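Local atomic coordinates of protein RMD9, mitochondrial (Saccharomyces cerevisiae S288C, PDB entry 7A9X), a protein that binds the dodecamer motif in the 3'-untranslated regions of yeast mitochondrial mRNAs and takes part in the processing or stability of these transcripts. Residues F183-K195 with F206-L219. Sequence-based numbering, arbitrary orientation.
With nucleotides of chain B.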
loop_
_atom_site.group_PDB
_atom_site.type_symbol
_atom_site.label_atom_id
_atom_site.label_comp_id
_atom_site.label_asym_id
_atom_site.label_seq_id
_atom_site.Cartn_x
_atom_site.Cartn_y
_atom_site.Cartn_z
ATOM N N PHE A 183 6.767 1.519 -12.086
ATOM C CA PHE A 183 7.226 1.302 -13.453
ATOM C C PHE A 183 8.573 1.974 -13.671
ATOM O O PHE A 183 8.730 2.775 -14.599
ATOM C CB PHE A 183 6.198 1.826 -14.458
ATOM C CG PHE A 183 4.885 1.101 -14.415
ATOM C CD1 PHE A 183 4.835 -0.253 -14.126
ATOM C CD2 PHE A 183 3.700 1.776 -14.654
ATOM C CE1 PHE A 183 3.625 -0.924 -14.083
ATOM C CE2 PHE A 183 2.486 1.112 -14.612
ATOM C CZ PHE A 183 2.448 -0.239 -14.327
ATOM N N ASP A 184 9.549 1.644 -12.818
ATOM C CA ASP A 184 10.843 2.320 -12.858
ATOM C C ASP A 184 11.527 2.141 -14.208
ATOM O O ASP A 184 12.056 3.105 -14.775
ATOM C CB ASP A 184 11.740 1.801 -11.734
ATOM C CG ASP A 184 11.053 1.824 -10.384
ATOM O OD1 ASP A 184 9.806 1.866 -10.357
ATOM O OD2 ASP A 184 11.757 1.804 -9.352
ATOM N N ASP A 185 11.527 0.916 -14.742
ATOM C CA ASP A 185 12.184 0.675 -16.022
ATOM C C ASP A 185 11.523 1.458 -17.149
ATOM O O ASP A 185 12.210 1.935 -18.060
ATOM C CB ASP A 185 12.194 -0.821 -16.337
ATOM C CG ASP A 185 13.047 -1.613 -15.365
ATOM O OD1 ASP A 185 13.701 -0.991 -14.501
ATOM O OD2 ASP A 185 13.066 -2.859 -15.462
ATOM N N ASP A 186 10.198 1.613 -17.097
ATOM C CA ASP A 186 9.516 2.418 -18.103
ATOM C C ASP A 186 9.888 3.890 -17.986
ATOM O O ASP A 186 9.926 4.598 -18.999
ATOM C CB ASP A 186 8.004 2.234 -17.983
ATOM C CG ASP A 186 7.578 0.788 -18.169
ATOM O OD1 ASP A 186 7.920 -0.051 -17.308
ATOM O OD2 ASP A 186 6.902 0.490 -19.176
ATOM N N CYS A 187 10.174 4.363 -16.769
ATOM C CA CYS A 187 10.611 5.745 -16.594
ATOM C C CYS A 187 11.927 6.006 -17.314
ATOM O O CYS A 187 12.120 7.076 -17.900
ATOM C CB CYS A 187 10.751 6.072 -15.106
ATOM S SG CYS A 187 9.213 6.043 -14.169
ATOM N N ILE A 188 12.846 5.039 -17.276
ATOM C CA ILE A 188 14.134 5.213 -17.937
ATOM C C ILE A 188 13.963 5.191 -19.450
ATOM O O ILE A 188 14.596 5.971 -20.170
ATOM C CB ILE A 188 15.125 4.140 -17.452
ATOM C CG1 ILE A 188 15.239 4.179 -15.926
ATOM C CG2 ILE A 188 16.491 4.343 -18.091
ATOM C CD1 ILE A 188 16.255 3.208 -15.361
ATOM N N ARG A 189 13.095 4.310 -19.956
ATOM C CA ARG A 189 12.855 4.243 -21.394
ATOM C C ARG A 189 12.253 5.543 -21.912
ATOM O O ARG A 189 12.709 6.093 -22.921
ATOM C CB ARG A 189 11.936 3.066 -21.721
ATOM C CG ARG A 189 12.455 1.712 -21.271
ATOM C CD ARG A 189 11.365 0.658 -21.394
ATOM N NE ARG A 189 11.679 -0.551 -20.639
ATOM C CZ ARG A 189 10.814 -1.532 -20.405
ATOM N NH1 ARG A 189 9.572 -1.450 -20.865
ATOM N NH2 ARG A 189 11.188 -2.595 -19.706
ATOM N N ILE A 190 11.218 6.046 -21.233
ATOM C CA ILE A 190 10.574 7.286 -21.661
ATOM C C ILE A 190 11.561 8.444 -21.621
ATOM O O ILE A 190 11.612 9.271 -22.541
ATOM C CB ILE A 190 9.334 7.573 -20.792
ATOM C CG1 ILE A 190 8.257 6.517 -21.031
ATOM C CG2 ILE A 190 8.789 8.968 -21.070
ATOM C CD1 ILE A 190 7.014 6.721 -20.182
ATOM N N TRP A 191 12.366 8.520 -20.560
ATOM C CA TRP A 191 13.306 9.626 -20.419
ATOM C C TRP A 191 14.370 9.581 -21.507
ATOM O O TRP A 191 14.646 10.592 -22.165
ATOM C CB TRP A 191 13.944 9.596 -19.029
ATOM C CG TRP A 191 15.032 10.611 -18.835
ATOM C CD1 TRP A 191 14.884 11.965 -18.721
ATOM C CD2 TRP A 191 16.436 10.350 -18.718
ATOM N NE1 TRP A 191 16.111 12.562 -18.548
ATOM C CE2 TRP A 191 17.079 11.592 -18.542
ATOM C CE3 TRP A 191 17.211 9.187 -18.749
ATOM C CZ2 TRP A 191 18.463 11.703 -18.399
ATOM C CZ3 TRP A 191 18.582 9.298 -18.606
ATOM C CH2 TRP A 191 19.194 10.547 -18.433
ATOM N N GLU A 192 14.971 8.410 -21.724
ATOM C CA GLU A 192 16.035 8.311 -22.712
ATOM C C GLU A 192 15.492 8.350 -24.135
ATOM O O GLU A 192 16.215 8.742 -25.058
ATOM C CB GLU A 192 16.851 7.038 -22.478
ATOM C CG GLU A 192 18.352 7.250 -22.611
ATOM C CD GLU A 192 19.133 6.658 -21.454
ATOM O OE1 GLU A 192 18.620 5.726 -20.800
ATOM O OE2 GLU A 192 20.258 7.134 -21.192
ATOM N N ALA A 193 14.231 7.956 -24.339
ATOM C CA ALA A 193 13.633 8.110 -25.659
ATOM C C ALA A 193 13.319 9.568 -25.967
ATOM O O ALA A 193 13.193 9.929 -27.142
ATOM C CB ALA A 193 12.366 7.265 -25.777
ATOM N N SER A 194 13.193 10.410 -24.938
ATOM C CA SER A 194 12.982 11.833 -25.161
ATOM C C SER A 194 14.205 12.506 -25.766
ATOM O O SER A 194 14.078 13.593 -26.338
ATOM C CB SER A 194 12.609 12.523 -23.849
ATOM O OG SER A 194 13.683 12.457 -22.928
ATOM N N LYS A 195 15.385 11.891 -25.650
ATOM C CA LYS A 195 16.580 12.468 -26.257
ATOM C C LYS A 195 16.452 12.525 -27.774
ATOM O O LYS A 195 16.821 13.526 -28.400
ATOM C CB LYS A 195 17.816 11.663 -25.853
ATOM C CG LYS A 195 18.089 11.619 -24.357
ATOM C CD LYS A 195 19.314 10.769 -24.058
ATOM C CE LYS A 195 19.610 10.730 -22.571
ATOM N NZ LYS A 195 20.766 9.847 -22.266
ATOM N N PHE A 206 13.009 17.453 -20.975
ATOM C CA PHE A 206 13.347 16.226 -20.263
ATOM C C PHE A 206 14.789 16.201 -19.770
ATOM O O PHE A 206 15.148 15.293 -19.013
ATOM C CB PHE A 206 13.092 15.007 -21.152
ATOM C CG PHE A 206 11.665 14.528 -21.141
ATOM C CD1 PHE A 206 10.712 15.118 -21.956
ATOM C CD2 PHE A 206 11.280 13.473 -20.325
ATOM C CE1 PHE A 206 9.400 14.674 -21.951
ATOM C CE2 PHE A 206 9.970 13.024 -20.314
ATOM C CZ PHE A 206 9.029 13.625 -21.128
ATOM N N GLN A 207 15.616 17.162 -20.177
ATOM C CA GLN A 207 16.995 17.257 -19.720
ATOM C C GLN A 207 17.199 18.371 -18.704
ATOM O O GLN A 207 18.336 18.616 -18.288
ATOM C CB GLN A 207 17.934 17.453 -20.912
ATOM C CG GLN A 207 17.885 16.313 -21.914
ATOM C CD GLN A 207 18.289 14.987 -21.300
ATOM O OE1 GLN A 207 19.170 14.929 -20.442
ATOM N NE2 GLN A 207 17.641 13.912 -21.735
ATOM N N GLU A 208 16.128 19.048 -18.300
ATOM C CA GLU A 208 16.232 20.104 -17.308
ATOM C C GLU A 208 16.673 19.532 -15.960
ATOM O O GLU A 208 16.440 18.354 -15.671
ATOM C CB GLU A 208 14.893 20.824 -17.163
ATOM C CG GLU A 208 14.496 21.630 -18.393
ATOM C CD GLU A 208 13.156 22.319 -18.235
ATOM O OE1 GLU A 208 12.525 22.629 -19.269
ATOM O OE2 GLU A 208 12.734 22.550 -17.081
ATOM N N PRO A 209 17.320 20.350 -15.119
ATOM C CA PRO A 209 17.868 19.824 -13.854
ATOM C C PRO A 209 16.849 19.131 -12.965
ATOM O O PRO A 209 17.185 18.121 -12.331
ATOM C CB PRO A 209 18.441 21.080 -13.183
ATOM C CG PRO A 209 18.794 21.976 -14.317
ATOM C CD PRO A 209 17.749 21.737 -15.373
ATOM N N LYS A 210 15.616 19.636 -12.887
ATOM C CA LYS A 210 14.644 19.009 -11.998
ATOM C C LYS A 210 14.203 17.648 -12.520
ATOM O O LYS A 210 13.821 16.779 -11.728
ATOM C CB LYS A 210 13.437 19.922 -11.787
ATOM C CG LYS A 210 12.662 20.289 -13.041
ATOM C CD LYS A 210 11.454 21.130 -12.663
ATOM C CE LYS A 210 10.793 21.762 -13.872
ATOM N NZ LYS A 210 9.684 22.667 -13.455
ATOM N N VAL A 211 14.253 17.441 -13.837
ATOM C CA VAL A 211 13.968 16.120 -14.385
ATOM C C VAL A 211 15.148 15.185 -14.147
ATOM O O VAL A 211 14.968 13.999 -13.844
ATOM C CB VAL A 211 13.616 16.221 -15.880
ATOM C CG1 VAL A 211 13.213 14.860 -16.426
ATOM C CG2 VAL A 211 12.507 17.239 -16.104
ATOM N N VAL A 212 16.372 15.700 -14.287
ATOM C CA VAL A 212 17.555 14.898 -13.983
ATOM C C VAL A 212 17.554 14.487 -12.517
ATOM O O VAL A 212 17.921 13.357 -12.172
ATOM C CB VAL A 212 18.837 15.669 -14.352
ATOM C CG1 VAL A 212 20.072 14.843 -14.012
ATOM C CG2 VAL A 212 18.828 16.043 -15.824
ATOM N N GLY A 213 17.131 15.396 -11.634
ATOM C CA GLY A 213 17.066 15.071 -10.219
ATOM C C GLY A 213 16.172 13.882 -9.931
ATOM O O GLY A 213 16.525 13.011 -9.135
ATOM N N PHE A 214 15.001 13.826 -10.573
ATOM C CA PHE A 214 14.152 12.651 -10.411
ATOM C C PHE A 214 14.833 11.403 -10.944
ATOM O O PHE A 214 14.638 10.311 -10.397
ATOM C CB PHE A 214 12.810 12.837 -11.121
ATOM C CG PHE A 214 12.009 11.565 -11.224
ATOM C CD1 PHE A 214 11.163 11.182 -10.197
ATOM C CD2 PHE A 214 12.129 10.733 -12.331
ATOM C CE1 PHE A 214 10.441 10.006 -10.276
ATOM C CE2 PHE A 214 11.414 9.555 -12.412
ATOM C CZ PHE A 214 10.566 9.192 -11.385
ATOM N N MET A 215 15.622 11.542 -12.012
ATOM C CA MET A 215 16.161 10.373 -12.697
ATOM C C MET A 215 17.360 9.771 -11.978
ATOM O O MET A 215 17.583 8.558 -12.077
ATOM C CB MET A 215 16.536 10.740 -14.133
ATOM C CG MET A 215 15.357 10.691 -15.082
ATOM S SD MET A 215 14.694 9.017 -15.149
ATOM C CE MET A 215 12.992 9.335 -15.583
ATOM N N LEU A 216 18.125 10.588 -11.250
ATOM C CA LEU A 216 19.349 10.102 -10.616
ATOM C C LEU A 216 19.129 8.877 -9.735
ATOM O O LEU A 216 19.889 7.906 -9.877
ATOM C CB LEU A 216 20.010 11.243 -9.833
ATOM C CG LEU A 216 20.551 12.415 -10.648
ATOM C CD1 LEU A 216 21.065 13.514 -9.733
ATOM C CD2 LEU A 216 21.645 11.946 -11.594
ATOM N N PRO A 217 18.143 8.841 -8.827
ATOM C CA PRO A 217 17.957 7.616 -8.029
ATOM C C PRO A 217 17.639 6.387 -8.864
ATOM O O PRO A 217 18.046 5.278 -8.493
ATOM C CB PRO A 217 16.795 7.980 -7.097
ATOM C CG PRO A 217 16.838 9.461 -7.007
ATOM C CD PRO A 217 17.244 9.916 -8.372
ATOM N N LEU A 218 16.923 6.545 -9.979
ATOM C CA LEU A 218 16.642 5.397 -10.837
ATOM C C LEU A 218 17.891 4.954 -11.587
ATOM O O LEU A 218 18.102 3.753 -11.798
ATOM C CB LEU A 218 15.521 5.728 -11.819
ATOM C CG LEU A 218 14.169 6.123 -11.224
ATOM C CD1 LEU A 218 13.134 6.253 -12.327
ATOM C CD2 LEU A 218 13.721 5.115 -10.178
ATOM N N LEU A 219 18.730 5.907 -11.999
ATOM C CA LEU A 219 19.947 5.559 -12.725
ATOM C C LEU A 219 20.962 4.884 -11.812
ATOM O O LEU A 219 21.651 3.946 -12.229
ATOM C CB LEU A 219 20.552 6.808 -13.369
ATOM C CG LEU A 219 19.683 7.503 -14.418
ATOM C CD1 LEU A 219 20.429 8.663 -15.059
ATOM C CD2 LEU A 219 19.222 6.510 -15.474
ATOM P P A B 3 9.626 24.164 -8.553
ATOM O OP1 A B 3 9.941 23.487 -7.269
ATOM O OP2 A B 3 10.207 23.651 -9.820
ATOM O "O5'" A B 3 8.044 24.176 -8.717
ATOM C "C5'" A B 3 7.204 24.628 -7.668
ATOM C "C4'" A B 3 5.782 24.773 -8.141
ATOM O "O4'" A B 3 5.719 25.771 -9.190
ATOM C "C3'" A B 3 5.166 23.531 -8.769
ATOM O "O3'" A B 3 4.671 22.625 -7.796
ATOM C "C2'" A B 3 4.089 24.111 -9.677
ATOM O "O2'" A B 3 2.928 24.447 -8.930
ATOM C "C1'" A B 3 4.751 25.407 -10.150
ATOM N N9 A B 3 5.422 25.253 -11.453
ATOM C C8 A B 3 6.723 24.883 -11.693
ATOM N N7 A B 3 7.034 24.834 -12.965
ATOM C C5 A B 3 5.858 25.198 -13.608
ATOM C C6 A B 3 5.526 25.339 -14.967
ATOM N N6 A B 3 6.384 25.122 -15.965
ATOM N N1 A B 3 4.264 25.716 -15.270
ATOM C C2 A B 3 3.402 25.935 -14.270
ATOM N N3 A B 3 3.595 25.836 -12.956
ATOM C C4 A B 3 4.857 25.458 -12.689
#
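Met-215 lies along the indole of Trp-191, the two side chains running past each other in opposite directions. From CB, Met-215 sends CG over the five-membered ring, 3.7 Å from its centroid and 7° off the ring normal, a CH-pi contact. The chain then bends at chi2, which carries SD off toward the Trp-191 CB-CG bond in an oblique Met-aromatic contact. CE ends the run 3.6 Å from Trp-191 CB. An unbranched, flexible thioether suits this place, because it can follow a flat ring and then turn its methyl toward Trp-191 CB and Cys-187. Lys-195 lays its aliphatic CE over the opposite face of the indole, while its NZ forms a salt bridge with Glu-192 OE2 at 3.0 Å.

Tryptophan brings a polar edge as well as broad faces: with CG turned away from the backbone N (chi1 174°), NE1 donates to Phe-206 O over 2.9 Å. The N-H...O angle is 133°, so the bond is bent, although the oxygen lies near the ring plane. Helix 184-193 is assigned to the first pentatricopeptide repeat and helix 209-223 to the second; their segments run nearer antiparallel than parallel, axes 10.3 Å apart, in the repeat-to-repeat packing of an alpha-solenoid. Phe-206, just before the assigned start of the second repeat, takes Ser-194 CB over one ring face, offset toward the rim, a CH-pi contact suited to a small residue. At the far end the forked side chain of Leu-218 lets two methyls meet residues one turn apart: CD1 meets Cys-187 CB at 3.7 Å, and CD2 rests against the Asp-184 side chain. Leu-219 CD1 touches the benzene part of the indole at Trp-191 CZ3, 4.0 Å away. Beyond the apolar seam, Lys-210 reaches toward the RNA, its NZ 3.5 Å from N7 of A3 of chain B.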